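Local coordinates for regulatory protein SWI6 (Saccharomyces cerevisiae, PDB 1SW6), which serves as the shared subunit of the yeast transcription complexes SBF, with SWI4, and MBF, with MBP1, which drive cell-cycle-dependent transcription, at the interface of chains A and B. Coordinates in Å, arbitrary orientation; residue numbers count along the deposited sequence, not the author numbering. Chains: chain A/B, Regulatory protein SWI6.

Contact 1: the interface of chains A and B. Residues chain A 175, 214-215, 217; chain B 217, 222-223.
The phenol of B:Tyr223 approaches A:Thr215 with its hydroxyl end, while one face of its ring is covered from within its own chain: CG of B:Lys222 sits 3.7 Å above the ring plane, over its centre. Both belong to helix 221-234 of an ankyrin-repeat domain, and the contact joins two copies of that domain, chiefly through repeat 3 of each chain, with A:Val175 coming from repeat 2. The phenol OH and the A:Thr215 hydroxyl OG1 are modelled 2.4 Å apart, so the length of this link is doubtful. The threonine OG1 lies between its backbone N and carbonyl carbon (chi1 57°), which turns it towards chain B, near both the phenol and the lysine. The ammonium NZ of B:Lys222 donates to the backbone O of A:Thr215 over 2.7 Å, in the carbonyl plane and on a lone pair, at a C=O...N angle of 139°. It also donates to A:Thr215 OG1 at 3.0 Å and, within chain B, to the carbonyl O of B:Cys217 at 3.3 Å. A bend at chi3 (-82°) brings the amine to this group of oxygens. Were B:Lys222 cut back to an alanine, the A:Thr215 carbonyl and hydroxyl would probably lose their ammonium donor, and the B:Tyr223 ring, without the CG packed over its centre, might turn more easily. Alongside, A:Cys217 and B:Cys217 form an intermolecular disulfide, SG to SG 2.0 Å. CB of A:Met214 packs 3.6 Å from CB of B:Cys217, and the A:Val175 methyl CG1 touches the B:Cys217 sulfur.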
# COMPACT_ATOMS: atom_id res chain seq x y z
N VAL A 175 4.03 6.89 -8.37
CA VAL A 175 4.10 8.09 -9.19
C VAL A 175 4.12 9.35 -8.37
O VAL A 175 4.27 10.45 -8.90
CB VAL A 175 2.91 8.22 -10.17
CG1 VAL A 175 2.76 6.95 -10.98
CG2 VAL A 175 1.64 8.54 -9.39
N MET A 214 4.20 -0.73 -15.61
CA MET A 214 2.88 -0.63 -14.98
C MET A 214 2.04 0.46 -15.64
O MET A 214 2.53 1.56 -15.90
CB MET A 214 3.03 -0.31 -13.49
CG MET A 214 3.82 -1.35 -12.71
SD MET A 214 3.23 -3.03 -13.01
CE MET A 214 4.61 -4.01 -12.30
N THR A 215 0.78 0.15 -15.87
CA THR A 215 -0.14 1.10 -16.50
C THR A 215 -0.14 2.47 -15.81
O THR A 215 -0.25 2.57 -14.59
CB THR A 215 -1.58 0.54 -16.50
OG1 THR A 215 -1.96 0.24 -15.15
CG2 THR A 215 -1.66 -0.73 -17.36
N CYS A 217 2.26 4.48 -15.35
CA CYS A 217 3.50 4.83 -14.66
C CYS A 217 4.69 4.99 -15.60
O CYS A 217 5.83 5.19 -15.16
CB CYS A 217 3.78 3.78 -13.58
SG CYS A 217 2.42 3.73 -12.37
N CYS B 217 2.73 1.39 -8.07
CA CYS B 217 2.22 1.11 -9.39
C CYS B 217 1.94 -0.37 -9.60
O CYS B 217 1.14 -0.74 -10.46
CB CYS B 217 3.23 1.60 -10.43
SG CYS B 217 3.32 3.41 -10.57
N LYS B 222 -4.75 0.45 -7.10
CA LYS B 222 -4.86 1.59 -8.00
C LYS B 222 -6.13 1.50 -8.85
O LYS B 222 -6.55 2.49 -9.45
CB LYS B 222 -3.64 1.66 -8.93
CG LYS B 222 -3.52 0.43 -9.83
CD LYS B 222 -2.15 0.32 -10.53
CE LYS B 222 -2.07 1.20 -11.77
NZ LYS B 222 -0.77 1.00 -12.48
N TYR B 223 -6.74 0.32 -8.92
CA TYR B 223 -7.93 0.11 -9.74
C TYR B 223 -9.24 -0.03 -9.00
O TYR B 223 -10.30 0.03 -9.61
CB TYR B 223 -7.77 -1.15 -10.59
CG TYR B 223 -6.59 -1.18 -11.54
CD1 TYR B 223 -5.63 -2.19 -11.45
CD2 TYR B 223 -6.47 -0.25 -12.58
CE1 TYR B 223 -4.58 -2.28 -12.37
CE2 TYR B 223 -5.42 -0.33 -13.52
CZ TYR B 223 -4.49 -1.35 -13.40
OH TYR B 223 -3.48 -1.49 -14.34

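Contact 2: the interface of chains A and B. Residues chain A 174-176, 179; chain B 217, 294-297.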
# COMPACT_ATOMS: atom_id res chain seq x y z
N SER A 174 6.24 4.31 -7.10
CA SER A 174 4.97 5.05 -7.05
C SER A 174 5.14 6.33 -7.89
O SER A 174 6.27 6.79 -8.11
CB SER A 174 4.59 5.40 -5.61
OG SER A 174 5.42 6.42 -5.10
N VAL A 175 4.03 6.89 -8.37
CA VAL A 175 4.10 8.09 -9.19
C VAL A 175 4.12 9.35 -8.37
O VAL A 175 4.27 10.45 -8.90
CB VAL A 175 2.91 8.22 -10.17
CG1 VAL A 175 2.76 6.95 -10.98
CG2 VAL A 175 1.64 8.54 -9.39
N ASN A 176 3.98 9.19 -7.06
CA ASN A 176 3.94 10.31 -6.14
C ASN A 176 5.06 11.35 -6.25
O ASN A 176 4.79 12.55 -6.19
CB ASN A 176 3.87 9.78 -4.71
CG ASN A 176 2.59 9.02 -4.45
OD1 ASN A 176 2.25 8.09 -5.19
ND2 ASN A 176 1.86 9.41 -3.39
N ASP A 179 4.59 13.24 -9.75
CA ASP A 179 3.47 14.16 -9.70
C ASP A 179 3.79 15.37 -8.84
O ASP A 179 3.41 16.49 -9.17
CB ASP A 179 2.22 13.46 -9.15
CG ASP A 179 1.64 12.46 -10.12
OD1 ASP A 179 2.15 12.35 -11.26
OD2 ASP A 179 0.66 11.77 -9.75
N CYS B 217 2.73 1.39 -8.07
CA CYS B 217 2.22 1.11 -9.39
C CYS B 217 1.94 -0.37 -9.60
O CYS B 217 1.14 -0.74 -10.46
CB CYS B 217 3.23 1.60 -10.43
SG CYS B 217 3.32 3.41 -10.57
N GLY B 294 -0.38 13.00 -2.49
CA GLY B 294 0.43 13.34 -3.65
C GLY B 294 0.30 12.57 -4.95
O GLY B 294 1.16 12.71 -5.83
N ASN B 295 -0.73 11.73 -5.09
CA ASN B 295 -0.94 11.00 -6.35
C ASN B 295 -2.05 11.82 -7.04
O ASN B 295 -3.20 11.79 -6.61
CB ASN B 295 -1.41 9.56 -6.09
CG ASN B 295 -1.68 8.79 -7.37
OD1 ASN B 295 -2.13 9.35 -8.37
ND2 ASN B 295 -1.40 7.48 -7.35
N ILE B 296 -1.67 12.59 -8.06
CA ILE B 296 -2.62 13.44 -8.79
C ILE B 296 -3.77 12.68 -9.42
O ILE B 296 -4.91 13.16 -9.42
CB ILE B 296 -1.91 14.24 -9.91
CG1 ILE B 296 -0.86 15.16 -9.32
CG2 ILE B 296 -2.93 15.06 -10.69
CD1 ILE B 296 -0.04 15.92 -10.39
N SER B 297 -3.50 11.50 -9.98
CA SER B 297 -4.56 10.74 -10.63
C SER B 297 -5.71 10.39 -9.67
O SER B 297 -6.86 10.30 -10.10
CB SER B 297 -4.00 9.47 -11.27
OG SER B 297 -3.34 8.63 -10.33
O HOH W 1 0.26 6.21 -5.35
O HOH W 2 -0.87 10.38 -11.23
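A:Asp179 meets the start of B:Ile296's helix, residues 296-305, in a contact between two ankyrin-repeat domains: repeat 2 of chain A faces mainly repeat 4 of chain B, with B:Cys217 of repeat 3 alongside. Its carboxylate oxygen OD2 accepts the backbone N-H of B:Ile296 over 3.0 Å. The donor comes to the anti side of OD2, 29° out of the carboxylate plane, so the bond is moderately bent. Because the N-H belongs to the first turn, the aspartate appears to act as an N-terminal helix cap supplied by the other chain, and the positive end of the helix dipole would probably favour its negative charge. The same side chain also makes an apolar contact, its CB lying 3.5 Å from CG1 of B:Ile296. That isoleucine branch is anti to the carbonyl carbon, which places CG1 and the terminal CD1 against the aspartate. Next to this pair, the A:Val175 methyl CG2 rests 3.9 Å from the amide carbon CG of B:Asn295, the two side chains crossing at a slant.

Further out, two waters extend the polar links. Water 1 joins the amide nitrogen ND2 of B:Asn295, at 2.9 Å, to the amide oxygen OD1 of A:Asn176, at 2.7 Å; the two amide planes stand 81° apart, and the water connects them without direct amide pairing. Water 2 lies between A:Asp179 OD2 and the backbone N of B:Ser297, 3.1 Å from that nitrogen, and also reaches B:Asn295 OD1. With CG anti to the backbone N (chi1 178°), the B:Asn295 amide extends between the two waters. B:Ser297 OG is modelled as a donor to B:Asn295 OD1, a tie that may help orient the amide, although its length is too short to be trusted.

Contact 1 and contact 2 are neighbouring parts of one A-B interface, the centres of their C-alpha atoms about 8 Å apart. A:Val175 and B:Cys217 are the shared residues that join the two patches. Thus the covalent and lysine-centred patch continues directly into the helix-capping patch. The pairing is not an exact two-fold, so equivalent residues need not have the same surroundings in both chains. SWI6 works with SWI4 in SBF and with MBP1 in MBF; this pairing of two SWI6 copies may therefore reflect crystallisation, with the disulfide possibly formed by oxidation during handling.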